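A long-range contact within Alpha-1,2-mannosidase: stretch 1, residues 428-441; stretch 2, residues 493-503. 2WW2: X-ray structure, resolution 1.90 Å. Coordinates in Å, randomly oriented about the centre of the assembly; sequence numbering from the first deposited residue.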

ATOM      1  N   GLU A 428     -33.745 -18.632   8.744  1.00 10.41           N
ATOM      2  CA  GLU A 428     -34.935 -18.683   7.904  1.00 11.45           C
ATOM      3  C   GLU A 428     -34.572 -18.365   6.458  1.00 11.20           C
ATOM      4  O   GLU A 428     -34.936 -19.112   5.554  1.00 11.71           O
ATOM      5  CB  GLU A 428     -36.008 -17.725   8.412  1.00 12.12           C
ATOM      6  CG  GLU A 428     -36.397 -17.941   9.856  1.00 14.03           C
ATOM      7  CD  GLU A 428     -35.703 -16.979  10.831  1.00 19.73           C
ATOM      8  OE1 GLU A 428     -34.475 -16.691  10.688  1.00 15.50           O
ATOM      9  OE2 GLU A 428     -36.420 -16.510  11.753  1.00 21.74           O
ATOM     10  N   TYR A 429     -33.849 -17.264   6.239  1.00 10.55           N
ATOM     11  CA  TYR A 429     -33.371 -16.926   4.897  1.00 10.24           C
ATOM     12  C   TYR A 429     -32.503 -18.046   4.324  1.00  9.64           C
ATOM     13  O   TYR A 429     -32.641 -18.438   3.179  1.00  9.11           O
ATOM     14  CB  TYR A 429     -32.497 -15.670   4.942  1.00 10.67           C
ATOM     15  CG  TYR A 429     -33.236 -14.344   4.985  1.00 11.03           C
ATOM     16  CD1 TYR A 429     -34.179 -14.014   4.020  1.00 13.33           C
ATOM     17  CD2 TYR A 429     -32.949 -13.408   5.974  1.00 12.00           C
ATOM     18  CE1 TYR A 429     -34.839 -12.798   4.061  1.00 13.40           C
ATOM     19  CE2 TYR A 429     -33.586 -12.192   6.016  1.00 13.61           C
ATOM     20  CZ  TYR A 429     -34.535 -11.897   5.064  1.00 14.04           C
ATOM     21  OH  TYR A 429     -35.165 -10.682   5.114  1.00 16.99           O
ATOM     22  N   TYR A 430     -31.544 -18.507   5.116  1.00  9.76           N
ATOM     23  CA  TYR A 430     -30.597 -19.522   4.640  1.00  9.40           C
ATOM     24  C   TYR A 430     -31.326 -20.780   4.152  1.00 10.26           C
ATOM     25  O   TYR A 430     -30.984 -21.341   3.107  1.00 10.21           O
ATOM     26  CB  TYR A 430     -29.630 -19.849   5.774  1.00  9.61           C
ATOM     27  CG  TYR A 430     -28.628 -20.948   5.511  1.00  8.94           C
ATOM     28  CD1 TYR A 430     -27.380 -20.652   4.981  1.00  8.41           C
ATOM     29  CD2 TYR A 430     -28.914 -22.281   5.834  1.00  9.37           C
ATOM     30  CE1 TYR A 430     -26.442 -21.645   4.768  1.00  9.67           C
ATOM     31  CE2 TYR A 430     -27.965 -23.292   5.627  1.00  8.37           C
ATOM     32  CZ  TYR A 430     -26.735 -22.961   5.091  1.00  9.52           C
ATOM     33  OH  TYR A 430     -25.763 -23.919   4.870  1.00  9.58           O
ATOM     34  N   ASP A 431     -32.319 -21.225   4.918  1.00 10.50           N
ATOM     35  CA  ASP A 431     -33.073 -22.429   4.555  1.00 11.65           C
ATOM     36  C   ASP A 431     -33.879 -22.199   3.273  1.00 12.08           C
ATOM     37  O   ASP A 431     -34.022 -23.095   2.442  1.00 11.95           O
ATOM     38  CB  ASP A 431     -34.009 -22.859   5.696  1.00 11.92           C
ATOM     39  CG  ASP A 431     -33.258 -23.539   6.854  1.00 14.06           C
ATOM     40  OD1 ASP A 431     -32.100 -23.947   6.665  1.00 14.37           O
ATOM     41  OD2 ASP A 431     -33.834 -23.665   7.947  1.00 16.74           O
ATOM     42  N   LYS A 432     -34.399 -20.987   3.114  1.00 11.54           N
ATOM     43  CA  LYS A 432     -35.237 -20.679   1.952  1.00 11.96           C
ATOM     44  C   LYS A 432     -34.410 -20.418   0.699  1.00 11.67           C
ATOM     45  O   LYS A 432     -34.757 -20.861  -0.391  1.00 11.43           O
ATOM     46  CB  LYS A 432     -36.111 -19.462   2.250  1.00 11.56           C
ATOM     47  CG  LYS A 432     -36.992 -19.004   1.065  1.00 13.80           C
ATOM     48  N   LEU A 433     -33.319 -19.682   0.858  1.00 10.97           N
ATOM     49  CA  LEU A 433     -32.599 -19.128  -0.285  1.00 10.53           C
ATOM     50  C   LEU A 433     -31.336 -19.888  -0.642  1.00 10.41           C
ATOM     51  O   LEU A 433     -30.853 -19.774  -1.757  1.00 10.28           O
ATOM     52  CB  LEU A 433     -32.201 -17.676   0.005  1.00 10.68           C
ATOM     53  CG  LEU A 433     -33.269 -16.626   0.281  1.00 10.85           C
ATOM     54  CD1 LEU A 433     -32.592 -15.285   0.610  1.00 10.80           C
ATOM     55  CD2 LEU A 433     -34.237 -16.499  -0.917  1.00 11.88           C
ATOM     56  N   GLY A 434     -30.776 -20.633   0.309  1.00 10.21           N
ATOM     57  CA  GLY A 434     -29.491 -21.300   0.085  1.00  9.96           C
ATOM     58  C   GLY A 434     -28.302 -20.448   0.506  1.00  9.96           C
ATOM     59  O   GLY A 434     -27.133 -20.836   0.308  1.00  9.81           O
ATOM     60  N   TYR A 435     -28.588 -19.280   1.084  1.00  9.57           N
ATOM     61  CA  TYR A 435     -27.531 -18.382   1.583  1.00  9.78           C
ATOM     62  C   TYR A 435     -28.189 -17.363   2.491  1.00  9.64           C
ATOM     63  O   TYR A 435     -29.415 -17.181   2.440  1.00  9.63           O
ATOM     64  CB  TYR A 435     -26.794 -17.666   0.432  1.00  9.49           C
ATOM     65  CG  TYR A 435     -27.704 -16.753  -0.370  1.00 10.90           C
ATOM     66  CD1 TYR A 435     -27.902 -15.424   0.004  1.00 11.17           C
ATOM     67  CD2 TYR A 435     -28.391 -17.232  -1.483  1.00 12.86           C
ATOM     68  CE1 TYR A 435     -28.752 -14.602  -0.715  1.00 12.17           C
ATOM     69  CE2 TYR A 435     -29.236 -16.413  -2.208  1.00 13.40           C
ATOM     70  CZ  TYR A 435     -29.417 -15.104  -1.821  1.00 13.81           C
ATOM     71  OH  TYR A 435     -30.270 -14.285  -2.549  1.00 15.42           O
ATOM     72  N   VAL A 436     -27.385 -16.695   3.315  1.00  8.97           N
ATOM     73  CA  VAL A 436     -27.870 -15.594   4.132  1.00  9.17           C
ATOM     74  C   VAL A 436     -27.661 -14.284   3.363  1.00 10.10           C
ATOM     75  O   VAL A 436     -26.547 -14.032   2.868  1.00  9.40           O
ATOM     76  CB  VAL A 436     -27.124 -15.502   5.485  1.00  8.80           C
ATOM     77  CG1 VAL A 436     -27.742 -14.420   6.362  1.00  8.12           C
ATOM     78  CG2 VAL A 436     -27.127 -16.862   6.198  1.00  9.26           C
ATOM     79  N   PRO A 437     -28.729 -13.457   3.246  1.00 10.29           N
ATOM     80  CA  PRO A 437     -28.624 -12.255   2.415  1.00 10.22           C
ATOM     81  C   PRO A 437     -28.139 -11.030   3.186  1.00 10.67           C
ATOM     82  O   PRO A 437     -28.402 -10.893   4.385  1.00 10.04           O
ATOM     83  CB  PRO A 437     -30.063 -12.043   1.936  1.00 11.04           C
ATOM     84  CG  PRO A 437     -30.893 -12.499   3.124  1.00 11.03           C
ATOM     85  CD  PRO A 437     -30.133 -13.744   3.620  1.00 10.55           C
ATOM     86  N   TYR A 438     -27.414 -10.161   2.480  1.00 10.98           N
ATOM     87  CA  TYR A 438     -26.943  -8.869   2.996  1.00 11.32           C
ATOM     88  C   TYR A 438     -27.562  -7.809   2.076  1.00 11.69           C
ATOM     89  O   TYR A 438     -27.642  -8.022   0.887  1.00 11.31           O
ATOM     90  CB  TYR A 438     -25.405  -8.807   2.939  1.00 11.10           C
ATOM     91  CG  TYR A 438     -24.835  -7.507   3.474  1.00 11.93           C
ATOM     92  CD1 TYR A 438     -24.570  -7.351   4.834  1.00 12.68           C
ATOM     93  CD2 TYR A 438     -24.595  -6.433   2.632  1.00 13.48           C
ATOM     94  CE1 TYR A 438     -24.071  -6.161   5.334  1.00 13.72           C
ATOM     95  CE2 TYR A 438     -24.099  -5.216   3.128  1.00 13.42           C
ATOM     96  CZ  TYR A 438     -23.842  -5.099   4.469  1.00 14.84           C
ATOM     97  OH  TYR A 438     -23.352  -3.920   4.965  1.00 16.44           O
ATOM     98  N   PRO A 439     -27.971  -6.642   2.615  1.00 12.39           N
ATOM     99  CA  PRO A 439     -27.750  -6.108   3.953  1.00 12.35           C
ATOM    100  C   PRO A 439     -28.787  -6.556   4.983  1.00 12.84           C
ATOM    101  O   PRO A 439     -28.773  -6.063   6.108  1.00 13.44           O
ATOM    102  CB  PRO A 439     -27.842  -4.592   3.731  1.00 12.74           C
ATOM    103  CG  PRO A 439     -28.884  -4.463   2.608  1.00 11.90           C
ATOM    104  CD  PRO A 439     -28.774  -5.731   1.776  1.00 12.18           C
ATOM    105  N   GLU A 440     -29.674  -7.478   4.616  1.00 12.85           N
ATOM    106  CA  GLU A 440     -30.677  -7.989   5.553  1.00 12.73           C
ATOM    107  C   GLU A 440     -30.077  -8.538   6.846  1.00 12.82           C
ATOM    108  O   GLU A 440     -30.652  -8.382   7.917  1.00 12.18           O
ATOM    109  CB  GLU A 440     -31.516  -9.077   4.895  1.00 12.76           C
ATOM    110  CG  GLU A 440     -32.461  -8.559   3.804  1.00 14.63           C
ATOM    111  CD  GLU A 440     -31.804  -8.467   2.437  1.00 14.93           C
ATOM    112  OE1 GLU A 440     -30.568  -8.636   2.349  1.00 14.12           O
ATOM    113  OE2 GLU A 440     -32.530  -8.222   1.446  1.00 15.02           O
ATOM    114  N   VAL A 441     -28.931  -9.210   6.742  1.00 12.27           N
ATOM    115  CA  VAL A 441     -28.270  -9.766   7.924  1.00 12.09           C
ATOM    116  C   VAL A 441     -26.806  -9.350   7.905  1.00 12.16           C
ATOM    117  O   VAL A 441     -26.126  -9.543   6.904  1.00 11.88           O
ATOM    118  CB  VAL A 441     -28.364 -11.320   7.935  1.00 12.09           C
ATOM    119  CG1 VAL A 441     -27.674 -11.898   9.170  1.00 12.01           C
ATOM    120  CG2 VAL A 441     -29.823 -11.788   7.864  1.00 12.22           C
ATOM    121  N   TRP A 493     -18.991 -13.291  -2.804  1.00 10.87           N
ATOM    122  CA  TRP A 493     -19.553 -11.940  -2.660  1.00 11.45           C
ATOM    123  C   TRP A 493     -20.858 -12.093  -1.887  1.00 11.44           C
ATOM    124  O   TRP A 493     -20.970 -12.998  -1.057  1.00 11.19           O
ATOM    125  CB  TRP A 493     -19.756 -11.304  -4.044  1.00 11.16           C
ATOM    126  CG  TRP A 493     -19.987  -9.825  -4.095  1.00 11.67           C
ATOM    127  CD1 TRP A 493     -20.962  -9.188  -4.804  1.00 11.77           C
ATOM    128  CD2 TRP A 493     -19.208  -8.792  -3.465  1.00 11.65           C
ATOM    129  NE1 TRP A 493     -20.852  -7.828  -4.647  1.00 13.34           N
ATOM    130  CE2 TRP A 493     -19.789  -7.558  -3.823  1.00 11.92           C
ATOM    131  CE3 TRP A 493     -18.089  -8.792  -2.611  1.00 11.77           C
ATOM    132  CZ2 TRP A 493     -19.289  -6.329  -3.373  1.00 13.36           C
ATOM    133  CZ3 TRP A 493     -17.591  -7.561  -2.165  1.00 11.96           C
ATOM    134  CH2 TRP A 493     -18.192  -6.353  -2.547  1.00 11.75           C
ATOM    135  N   THR A 494     -21.839 -11.231  -2.152  1.00 11.43           N
ATOM    136  CA  THR A 494     -23.068 -11.253  -1.373  1.00 11.79           C
ATOM    137  C   THR A 494     -24.258 -10.894  -2.257  1.00 12.16           C
ATOM    138  O   THR A 494     -24.098 -10.191  -3.264  1.00 11.34           O
ATOM    139  CB  THR A 494     -23.005 -10.280  -0.184  1.00 12.12           C
ATOM    140  OG1 THR A 494     -24.203 -10.392   0.592  1.00 13.19           O
ATOM    141  CG2 THR A 494     -22.863  -8.826  -0.677  1.00 11.13           C
ATOM    142  N   LYS A 495     -25.442 -11.378  -1.879  1.00 12.29           N
ATOM    143  CA  LYS A 495     -26.692 -11.030  -2.564  1.00 13.26           C
ATOM    144  C   LYS A 495     -27.715 -10.576  -1.534  1.00 13.23           C
ATOM    145  O   LYS A 495     -27.652 -10.997  -0.381  1.00 13.85           O
ATOM    146  CB  LYS A 495     -27.289 -12.254  -3.278  1.00 13.55           C
ATOM    147  CG  LYS A 495     -26.490 -12.832  -4.429  1.00 15.90           C
ATOM    148  CD  LYS A 495     -27.063 -14.207  -4.788  1.00 17.30           C
ATOM    149  CE  LYS A 495     -26.420 -14.786  -6.026  1.00 21.26           C
ATOM    150  NZ  LYS A 495     -26.668 -16.273  -6.120  1.00 23.53           N
ATOM    151  N   ASP A 496     -28.665  -9.736  -1.939  1.00 13.23           N
ATOM    152  CA  ASP A 496     -29.792  -9.395  -1.067  1.00 13.45           C
ATOM    153  C   ASP A 496     -30.841 -10.513  -1.091  1.00 12.98           C
ATOM    154  O   ASP A 496     -30.631 -11.541  -1.724  1.00 12.92           O
ATOM    155  CB  ASP A 496     -30.390  -8.027  -1.441  1.00 13.20           C
ATOM    156  CG  ASP A 496     -31.042  -8.022  -2.810  1.00 14.74           C
ATOM    157  OD1 ASP A 496     -31.305  -9.114  -3.365  1.00 12.56           O
ATOM    158  OD2 ASP A 496     -31.305  -6.908  -3.330  1.00 15.49           O
ATOM    159  N   ALA A 497     -31.959 -10.334  -0.393  1.00 13.58           N
ATOM    160  CA  ALA A 497     -32.965 -11.395  -0.306  1.00 14.14           C
ATOM    161  C   ALA A 497     -33.661 -11.657  -1.647  1.00 15.20           C
ATOM    162  O   ALA A 497     -34.323 -12.682  -1.823  1.00 15.20           O
ATOM    163  CB  ALA A 497     -33.999 -11.076   0.791  1.00 14.22           C
ATOM    164  N   LYS A 498     -33.499 -10.739  -2.596  1.00 15.79           N
ATOM    165  CA  LYS A 498     -34.091 -10.922  -3.922  1.00 16.70           C
ATOM    166  C   LYS A 498     -33.106 -11.509  -4.930  1.00 16.35           C
ATOM    167  O   LYS A 498     -33.440 -11.688  -6.093  1.00 15.75           O
ATOM    168  CB  LYS A 498     -34.655  -9.605  -4.440  1.00 17.45           C
ATOM    169  CG  LYS A 498     -35.881  -9.141  -3.675  1.00 20.63           C
ATOM    170  CD  LYS A 498     -36.845  -8.379  -4.582  1.00 25.02           C
ATOM    171  CE  LYS A 498     -36.423  -6.920  -4.804  1.00 28.18           C
ATOM    172  NZ  LYS A 498     -36.665  -6.057  -3.606  1.00 30.25           N
ATOM    173  N   GLY A 499     -31.886 -11.801  -4.489  1.00 15.45           N
ATOM    174  CA  GLY A 499     -30.934 -12.469  -5.367  1.00 15.47           C
ATOM    175  C   GLY A 499     -30.032 -11.533  -6.146  1.00 15.62           C
ATOM    176  O   GLY A 499     -29.260 -11.980  -6.987  1.00 15.58           O
ATOM    177  N   ASN A 500     -30.130 -10.233  -5.869  1.00 15.64           N
ATOM    178  CA  ASN A 500     -29.297  -9.234  -6.528  1.00 15.70           C
ATOM    179  C   ASN A 500     -27.904  -9.186  -5.905  1.00 15.05           C
ATOM    180  O   ASN A 500     -27.787  -8.981  -4.700  1.00 14.59           O
ATOM    181  CB  ASN A 500     -29.926  -7.842  -6.378  1.00 15.67           C
ATOM    182  CG  ASN A 500     -31.349  -7.762  -6.942  1.00 17.87           C
ATOM    183  OD1 ASN A 500     -32.271  -7.276  -6.278  1.00 20.39           O
ATOM    184  ND2 ASN A 500     -31.526  -8.238  -8.154  1.00 17.73           N
ATOM    185  N   TRP A 501     -26.855  -9.341  -6.708  1.00 14.84           N
ATOM    186  CA  TRP A 501     -25.488  -9.158  -6.189  1.00 14.84           C
ATOM    187  C   TRP A 501     -25.279  -7.717  -5.705  1.00 15.29           C
ATOM    188  O   TRP A 501     -25.752  -6.757  -6.326  1.00 14.73           O
ATOM    189  CB  TRP A 501     -24.441  -9.441  -7.261  1.00 14.71           C
ATOM    190  CG  TRP A 501     -24.308 -10.857  -7.752  1.00 15.18           C
ATOM    191  CD1 TRP A 501     -24.635 -11.324  -8.992  1.00 15.26           C
ATOM    192  CD2 TRP A 501     -23.739 -11.975  -7.041  1.00 14.99           C
ATOM    193  NE1 TRP A 501     -24.326 -12.661  -9.091  1.00 15.82           N
ATOM    194  CE2 TRP A 501     -23.776 -13.085  -7.910  1.00 15.33           C
ATOM    195  CE3 TRP A 501     -23.216 -12.145  -5.755  1.00 15.45           C
ATOM    196  CZ2 TRP A 501     -23.309 -14.349  -7.534  1.00 15.89           C
ATOM    197  CZ3 TRP A 501     -22.754 -13.402  -5.384  1.00 15.02           C
ATOM    198  CH2 TRP A 501     -22.806 -14.486  -6.272  1.00 15.32           C
ATOM    199  N   ARG A 502     -24.558  -7.552  -4.607  1.00 15.10           N
ATOM    200  CA  ARG A 502     -24.231  -6.209  -4.134  1.00 16.38           C
ATOM    201  C   ARG A 502     -23.433  -5.461  -5.213  1.00 16.26           C
ATOM    202  O   ARG A 502     -22.615  -6.059  -5.915  1.00 16.24           O
ATOM    203  CB  ARG A 502     -23.453  -6.277  -2.813  1.00 16.38           C
ATOM    204  CG  ARG A 502     -23.081  -4.915  -2.258  1.00 19.12           C
ATOM    205  CD  ARG A 502     -22.702  -4.925  -0.785  1.00 23.99           C
ATOM    206  NE  ARG A 502     -21.332  -5.345  -0.560  1.00 26.34           N
ATOM    207  CZ  ARG A 502     -20.525  -4.857   0.386  1.00 26.44           C
ATOM    208  NH1 ARG A 502     -20.931  -3.899   1.208  1.00 27.14           N
ATOM    209  NH2 ARG A 502     -19.294  -5.332   0.503  1.00 24.39           N
ATOM    210  N   ASP A 503     -23.702  -4.167  -5.367  1.00 16.32           N
ATOM    211  CA  ASP A 503     -23.041  -3.342  -6.380  1.00 16.45           C
ATOM    212  C   ASP A 503     -21.533  -3.274  -6.150  1.00 15.53           C
ATOM    213  O   ASP A 503     -21.066  -3.411  -5.018  1.00 14.25           O
ATOM    214  CB  ASP A 503     -23.562  -1.897  -6.300  1.00 17.29           C
ATOM    215  CG  ASP A 503     -25.025  -1.763  -6.706  1.00 20.16           C
ATOM    216  OD1 ASP A 503     -25.568  -2.669  -7.376  1.00 23.82           O
ATOM    217  OD2 ASP A 503     -25.630  -0.719  -6.368  1.00 23.47           O
TER
HETATM  218  O   HOH W   1     -24.666 -12.914   1.288  1.00 12.60           O

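The apolar centre is built around the smallest side chain available. The methyl of Ala497 sits among three larger groups of the first stretch: Tyr429, whose CE1 lies 3.8 Å from Ala497 CB, Pro437, with CG 4.1 Å from that CB, and Leu433, with CD1 at 4.4 Å from it. The end of a helix that begins earlier in the chain and runs to Leu433 supplies Tyr429 and Leu433; Gly434 then leaves it with positive phi, a conformation that suits glycine, and the chain runs on as loop to Pro437.

Here the CA atoms of the two stretches come nearest, Pro437 CA lying 4.7 Å from Asp496 CA. Neither segment is a regular strand, yet the main chains bond directly: Tyr438 N donates to Lys495 O at 3.0 Å. A CA-H...O contact, Asp496 CA to Tyr438 O at 3.2 Å, adds a weaker link.

Around this apolar cluster, side chains bond to the backbone of the type I turn Asp496-Gly499. Tyr435 OH donates to Asp496 O (2.9 Å), and Ala497 N donates to Glu440 OE2 (2.9 Å). From within the turn's own stretch, Asp496 OD1 accepts from Lys498 N at 2.8 Å and Asn500 N at 3.0 Å, bracing the loop that presents Ala497. At another margin, a water bridges Val436 O and Thr494 OG1, 2.7 Å from each.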